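Local atomic coordinates of phosphoserine aminotransferase (Bacillus alcalophilus, PDB entry 1W23), a protein that catalyses the reversible, pyridoxal-phosphate-dependent transamination between phosphoserine and 2-oxoglutarate, the second step of serine biosynthesis from 3-phosphoglycerate. Residues L83-V97 with F136-T148. Numbering follows the deposited sequence. Where two conformers were deposited one is given.
Sequences LPMNLLTKGTIGNYV and FQLNENDAYLHIT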
loop_
_atom_site.group_PDB
_atom_site.type_symbol
_atom_site.label_atom_id
_atom_site.label_comp_id
_atom_site.label_asym_id
_atom_site.label_seq_id
_atom_site.Cartn_x
_atom_site.Cartn_y
_atom_site.Cartn_z
ATOM N N LEU A 83 9.687 7.027 -11.929
ATOM C CA LEU A 83 9.812 8.205 -12.815
ATOM C C LEU A 83 10.917 8.030 -13.834
ATOM O O LEU A 83 10.658 8.046 -15.053
ATOM C CB LEU A 83 9.953 9.473 -11.958
ATOM C CG LEU A 83 10.598 10.705 -12.722
ATOM C CD1 LEU A 83 9.623 11.229 -13.719
ATOM C CD2 LEU A 83 11.098 11.765 -11.763
ATOM N N PRO A 84 12.186 7.784 -13.434
ATOM C CA PRO A 84 13.222 7.585 -14.479
ATOM C C PRO A 84 12.991 6.329 -15.293
ATOM O O PRO A 84 13.318 6.289 -16.475
ATOM C CB PRO A 84 14.516 7.575 -13.670
ATOM C CG PRO A 84 14.106 7.220 -12.248
ATOM C CD PRO A 84 12.791 7.902 -12.108
ATOM N N MET A 85 12.412 5.276 -14.710
ATOM C CA MET A 85 12.130 4.080 -15.543
ATOM C C MET A 85 11.232 4.398 -16.728
ATOM O O MET A 85 11.345 3.819 -17.782
ATOM C CB MET A 85 11.315 3.006 -14.813
ATOM C CG MET A 85 12.168 2.161 -13.922
ATOM S SD MET A 85 11.148 0.918 -13.138
ATOM C CE MET A 85 12.388 0.084 -12.157
ATOM N N ASN A 86 10.326 5.354 -16.575
ATOM C CA ASN A 86 9.422 5.729 -17.625
ATOM C C ASN A 86 9.920 6.847 -18.497
ATOM O O ASN A 86 9.606 6.822 -19.686
ATOM C CB ASN A 86 8.031 6.082 -17.045
ATOM C CG ASN A 86 7.233 4.869 -16.622
ATOM O OD1 ASN A 86 6.307 4.444 -17.334
ATOM N ND2 ASN A 86 7.583 4.264 -15.475
ATOM N N LEU A 87 10.648 7.814 -17.985
ATOM C CA LEU A 87 11.014 8.999 -18.753
ATOM C C LEU A 87 12.506 9.135 -19.048
ATOM O O LEU A 87 12.881 9.899 -19.955
ATOM C CB LEU A 87 10.539 10.281 -18.008
ATOM C CG LEU A 87 9.063 10.638 -18.037
ATOM C CD1 LEU A 87 8.903 11.996 -17.341
ATOM C CD2 LEU A 87 8.487 10.612 -19.464
ATOM N N LEU A 88 13.375 8.475 -18.323
ATOM C CA LEU A 88 14.828 8.658 -18.546
ATOM C C LEU A 88 15.278 7.702 -19.619
ATOM O O LEU A 88 15.728 6.583 -19.351
ATOM C CB LEU A 88 15.550 8.499 -17.202
ATOM C CG LEU A 88 17.062 8.754 -17.245
ATOM C CD1 LEU A 88 17.399 10.048 -17.925
ATOM C CD2 LEU A 88 17.685 8.728 -15.853
ATOM N N THR A 89 15.163 8.116 -20.860
ATOM C CA THR A 89 15.463 7.276 -22.019
ATOM C C THR A 89 16.903 7.482 -22.449
ATOM O O THR A 89 17.596 8.451 -22.064
ATOM C CB THR A 89 14.562 7.637 -23.207
ATOM O OG1 THR A 89 14.779 9.000 -23.535
ATOM C CG2 THR A 89 13.103 7.491 -22.874
ATOM N N LYS A 90 17.419 6.576 -23.265
ATOM C CA LYS A 90 18.777 6.678 -23.745
ATOM C C LYS A 90 19.024 8.015 -24.427
ATOM O O LYS A 90 18.240 8.494 -25.271
ATOM C CB LYS A 90 19.019 5.576 -24.778
ATOM C CG LYS A 90 20.433 5.471 -25.260
ATOM C CD LYS A 90 20.573 4.206 -26.133
ATOM C CE LYS A 90 21.932 4.257 -26.801
ATOM N NZ LYS A 90 22.181 3.034 -27.613
ATOM N N GLY A 91 20.149 8.619 -24.043
ATOM C CA GLY A 91 20.456 9.900 -24.661
ATOM C C GLY A 91 19.924 11.100 -23.915
ATOM O O GLY A 91 20.272 12.211 -24.307
ATOM N N THR A 92 19.128 10.923 -22.851
ATOM C CA THR A 92 18.554 12.025 -22.085
ATOM C C THR A 92 19.111 12.018 -20.680
ATOM O O THR A 92 19.751 11.065 -20.241
ATOM C CB THR A 92 16.994 12.006 -22.086
ATOM O OG1 THR A 92 16.538 10.898 -21.320
ATOM C CG2 THR A 92 16.419 11.902 -23.486
ATOM N N ILE A 93 18.811 13.103 -19.948
ATOM C CA ILE A 93 19.391 13.326 -18.606
ATOM C C ILE A 93 18.289 13.558 -17.599
ATOM O O ILE A 93 17.385 14.351 -17.825
ATOM C CB ILE A 93 20.317 14.563 -18.660
ATOM C CG1 ILE A 93 21.502 14.326 -19.622
ATOM C CG2 ILE A 93 20.786 14.968 -17.283
ATOM C CD1 ILE A 93 22.361 15.592 -19.867
ATOM N N GLY A 94 18.403 12.881 -16.447
ATOM C CA GLY A 94 17.511 13.198 -15.316
ATOM C C GLY A 94 18.161 14.302 -14.501
ATOM O O GLY A 94 19.193 14.096 -13.850
ATOM N N ASN A 95 17.618 15.513 -14.599
ATOM C CA ASN A 95 18.230 16.706 -14.006
ATOM C C ASN A 95 17.529 17.042 -12.694
ATOM O O ASN A 95 16.295 17.132 -12.688
ATOM C CB ASN A 95 18.124 17.872 -15.008
ATOM C CG ASN A 95 19.109 18.987 -14.740
ATOM O OD1 ASN A 95 19.912 18.905 -13.793
ATOM N ND2 ASN A 95 19.088 20.038 -15.591
ATOM N N TYR A 96 18.268 17.173 -11.610
ATOM C CA TYR A 96 17.731 17.297 -10.239
ATOM C C TYR A 96 18.196 18.585 -9.608
ATOM O O TYR A 96 19.362 18.971 -9.706
ATOM C CB TYR A 96 18.259 16.093 -9.350
ATOM C CG TYR A 96 17.447 14.839 -9.714
ATOM C CD1 TYR A 96 17.741 14.153 -10.887
ATOM C CD2 TYR A 96 16.389 14.377 -8.951
ATOM C CE1 TYR A 96 17.031 13.033 -11.261
ATOM C CE2 TYR A 96 15.620 13.256 -9.327
ATOM C CZ TYR A 96 15.951 12.585 -10.470
ATOM O OH TYR A 96 15.211 11.516 -10.922
ATOM N N VAL A 97 17.298 19.224 -8.851
ATOM C CA VAL A 97 17.628 20.324 -7.972
ATOM C C VAL A 97 17.699 19.752 -6.562
ATOM O O VAL A 97 16.703 19.206 -6.046
ATOM C CB VAL A 97 16.639 21.486 -8.038
ATOM C CG1 VAL A 97 17.049 22.640 -7.108
ATOM C CG2 VAL A 97 16.463 22.008 -9.456
ATOM N N PHE A 136 19.986 27.713 -12.091
ATOM C CA PHE A 136 19.714 26.364 -12.586
ATOM C C PHE A 136 20.431 26.135 -13.905
ATOM O O PHE A 136 20.357 26.903 -14.874
ATOM C CB PHE A 136 18.233 26.142 -12.841
ATOM C CG PHE A 136 17.352 26.016 -11.605
ATOM C CD1 PHE A 136 17.756 26.316 -10.322
ATOM C CD2 PHE A 136 16.038 25.601 -11.805
ATOM C CE1 PHE A 136 16.842 26.165 -9.262
ATOM C CE2 PHE A 136 15.190 25.426 -10.759
ATOM C CZ PHE A 136 15.579 25.715 -9.501
ATOM N N GLN A 137 21.173 25.019 -13.914
ATOM C CA GLN A 137 21.934 24.591 -15.077
ATOM C C GLN A 137 21.099 23.504 -15.785
ATOM O O GLN A 137 20.940 22.387 -15.287
ATOM C CB GLN A 137 23.313 24.092 -14.696
ATOM C CG GLN A 137 24.086 25.169 -13.914
ATOM C CD GLN A 137 24.089 26.539 -14.599
ATOM O OE1 GLN A 137 23.802 27.629 -14.085
ATOM N NE2 GLN A 137 24.449 26.524 -15.893
ATOM N N LEU A 138 20.573 23.881 -16.942
ATOM C CA LEU A 138 19.669 23.072 -17.733
ATOM C C LEU A 138 20.384 22.506 -18.946
ATOM O O LEU A 138 21.363 23.119 -19.458
ATOM C CB LEU A 138 18.454 23.890 -18.136
ATOM C CG LEU A 138 17.683 24.587 -17.014
ATOM C CD1 LEU A 138 16.530 25.397 -17.601
ATOM C CD2 LEU A 138 17.261 23.561 -15.949
ATOM N N ASN A 139 19.893 21.364 -19.447
ATOM C CA ASN A 139 20.513 20.708 -20.594
ATOM C C ASN A 139 19.460 20.533 -21.665
ATOM O O ASN A 139 18.297 20.206 -21.343
ATOM C CB ASN A 139 21.071 19.306 -20.236
ATOM C CG ASN A 139 22.013 19.384 -19.059
ATOM O OD1 ASN A 139 23.137 19.893 -19.183
ATOM N ND2 ASN A 139 21.574 18.932 -17.893
ATOM N N GLU A 140 19.838 20.718 -22.934
ATOM C CA GLU A 140 18.880 20.545 -24.040
ATOM C C GLU A 140 18.251 19.123 -24.059
ATOM O O GLU A 140 17.100 18.983 -24.501
ATOM C CB GLU A 140 19.591 20.856 -25.338
ATOM C CG GLU A 140 20.791 19.938 -25.805
ATOM C CD GLU A 140 21.178 20.361 -27.238
ATOM O OE1 GLU A 140 22.123 21.159 -27.629
ATOM O OE2 GLU A 140 20.413 19.771 -28.103
ATOM N N ASN A 141 19.026 18.149 -23.608
ATOM C CA ASN A 141 18.558 16.768 -23.620
ATOM C C ASN A 141 18.083 16.328 -22.244
ATOM O O ASN A 141 18.046 15.107 -21.961
ATOM C CB ASN A 141 19.640 15.836 -24.177
ATOM C CG ASN A 141 20.936 15.822 -23.375
ATOM O OD1 ASN A 141 21.394 16.900 -22.946
ATOM N ND2 ASN A 141 21.574 14.673 -23.194
ATOM N N ASP A 142 17.710 17.249 -21.352
ATOM C CA ASP A 142 17.023 16.856 -20.121
ATOM C C ASP A 142 15.757 16.082 -20.444
ATOM O O ASP A 142 14.901 16.515 -21.234
ATOM C CB ASP A 142 16.659 18.070 -19.267
ATOM C CG ASP A 142 17.818 18.716 -18.559
ATOM O OD1 ASP A 142 18.877 18.072 -18.334
ATOM O OD2 ASP A 142 17.664 19.909 -18.164
ATOM N N ALA A 143 15.583 14.932 -19.780
ATOM C CA ALA A 143 14.305 14.202 -19.816
ATOM C C ALA A 143 13.257 14.926 -18.960
ATOM O O ALA A 143 12.035 14.872 -19.225
ATOM C CB ALA A 143 14.494 12.780 -19.314
ATOM N N TYR A 144 13.690 15.594 -17.910
ATOM C CA TYR A 144 12.860 16.289 -16.931
ATOM C C TYR A 144 13.776 17.057 -16.035
ATOM O O TYR A 144 14.984 16.819 -15.971
ATOM C CB TYR A 144 12.026 15.278 -16.147
ATOM C CG TYR A 144 12.755 14.184 -15.427
ATOM C CD1 TYR A 144 12.814 12.907 -16.015
ATOM C CD2 TYR A 144 13.394 14.376 -14.211
ATOM C CE1 TYR A 144 13.491 11.872 -15.395
ATOM C CE2 TYR A 144 14.078 13.355 -13.603
ATOM C CZ TYR A 144 14.122 12.107 -14.168
ATOM O OH TYR A 144 14.787 11.055 -13.580
ATOM N N LEU A 145 13.173 17.982 -15.264
ATOM C CA LEU A 145 13.816 18.671 -14.148
ATOM C C LEU A 145 13.023 18.328 -12.901
ATOM O O LEU A 145 11.807 18.589 -12.890
ATOM C CB LEU A 145 13.825 20.185 -14.346
ATOM C CG LEU A 145 14.531 20.969 -13.227
ATOM C CD1 LEU A 145 16.014 20.665 -13.213
ATOM C CD2 LEU A 145 14.234 22.443 -13.382
ATOM N N HIS A 146 13.673 17.721 -11.915
ATOM C CA HIS A 146 13.005 17.245 -10.691
ATOM C C HIS A 146 13.348 18.130 -9.527
ATOM O O HIS A 146 14.531 18.420 -9.286
ATOM C CB HIS A 146 13.445 15.793 -10.425
ATOM C CG HIS A 146 12.787 15.183 -9.215
ATOM N ND1 HIS A 146 13.171 15.476 -7.889
ATOM C CD2 HIS A 146 11.811 14.250 -9.133
ATOM C CE1 HIS A 146 12.410 14.720 -7.072
ATOM N NE2 HIS A 146 11.564 13.989 -7.812
ATOM N N ILE A 147 12.311 18.537 -8.773
ATOM C CA ILE A 147 12.452 19.320 -7.558
ATOM C C ILE A 147 11.721 18.617 -6.425
ATOM O O ILE A 147 10.856 17.757 -6.630
ATOM C CB ILE A 147 11.900 20.749 -7.739
ATOM C CG1 ILE A 147 10.384 20.795 -7.916
ATOM C CG2 ILE A 147 12.629 21.468 -8.884
ATOM C CD1 ILE A 147 9.796 22.185 -7.928
ATOM N N THR A 148 12.042 19.063 -5.191
ATOM C CA THR A 148 11.384 18.615 -3.976
ATOM C C THR A 148 10.764 19.874 -3.359
ATOM O O THR A 148 11.510 20.782 -2.919
ATOM C CB THR A 148 12.370 17.980 -3.001
ATOM O OG1 THR A 148 13.185 17.022 -3.705
ATOM C CG2 THR A 148 11.641 17.355 -1.833
HETATM O O HOH W 1 14.749 17.069 -6.179
HETATM O O HOH W 2 14.502 20.763 -5.133
#
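Neighbouring parallel strands of the seven-stranded sheet in the cofactor-binding domain meet here, strand 93-97 beside 144-148, joined by backbone hydrogen bonds such as Val97 N to His146 O (2.9 Å). On one face of the sheet the Tyr144 ring is sandwiched: Leu83 CD2, from helix 75-87, lies over one side, 4.1 Å from the ring centroid, and Gly94 CA over the other, where a side chain on residue 94 would collide with the phenol. With chi1 at 57°, Tyr144 CG sits between its backbone N and carbonyl carbon, and the ring reaches across to strand 93-97, where its OH donates to Tyr96 OH (2.7 Å). Tyr96 in turn lays its ring against His146 CB, 3.9 Å from the centroid, a CH-pi contact. This aromatic cluster fills the layer between sheet and helices in the fold of class-V aminotransferases; His146, whose NE2 hydrogen-bonds Tyr191 OH, lies close to Asp172 of the cofactor site.

On the opposite face, Asn95 and Asp142 anchor a hydrogen-bond network. Asn95 ND2 spends one hydrogen on Gln137 O, straight (176°) and on a carbonyl lone pair, and the other on the syn side of Asp142 OD2 but 33° out of the carboxylate plane (2.9 Å). Asn139 N reaches that same oxygen from the opposite face of the carboxylate, while Asn139 ND2 takes OD1 at 2.9 Å; His166 NE2 also hydrogen-bonds OD2. An alanine in place of Asp142 would probably leave Asn95 ND2, Asn139 N and ND2, and His166 without their acceptors and the Asn139 amide free to turn. Farther along strand 93-97, Val97 CG2 rests over one face of the Phe136 ring, 4.0 Å from its centroid.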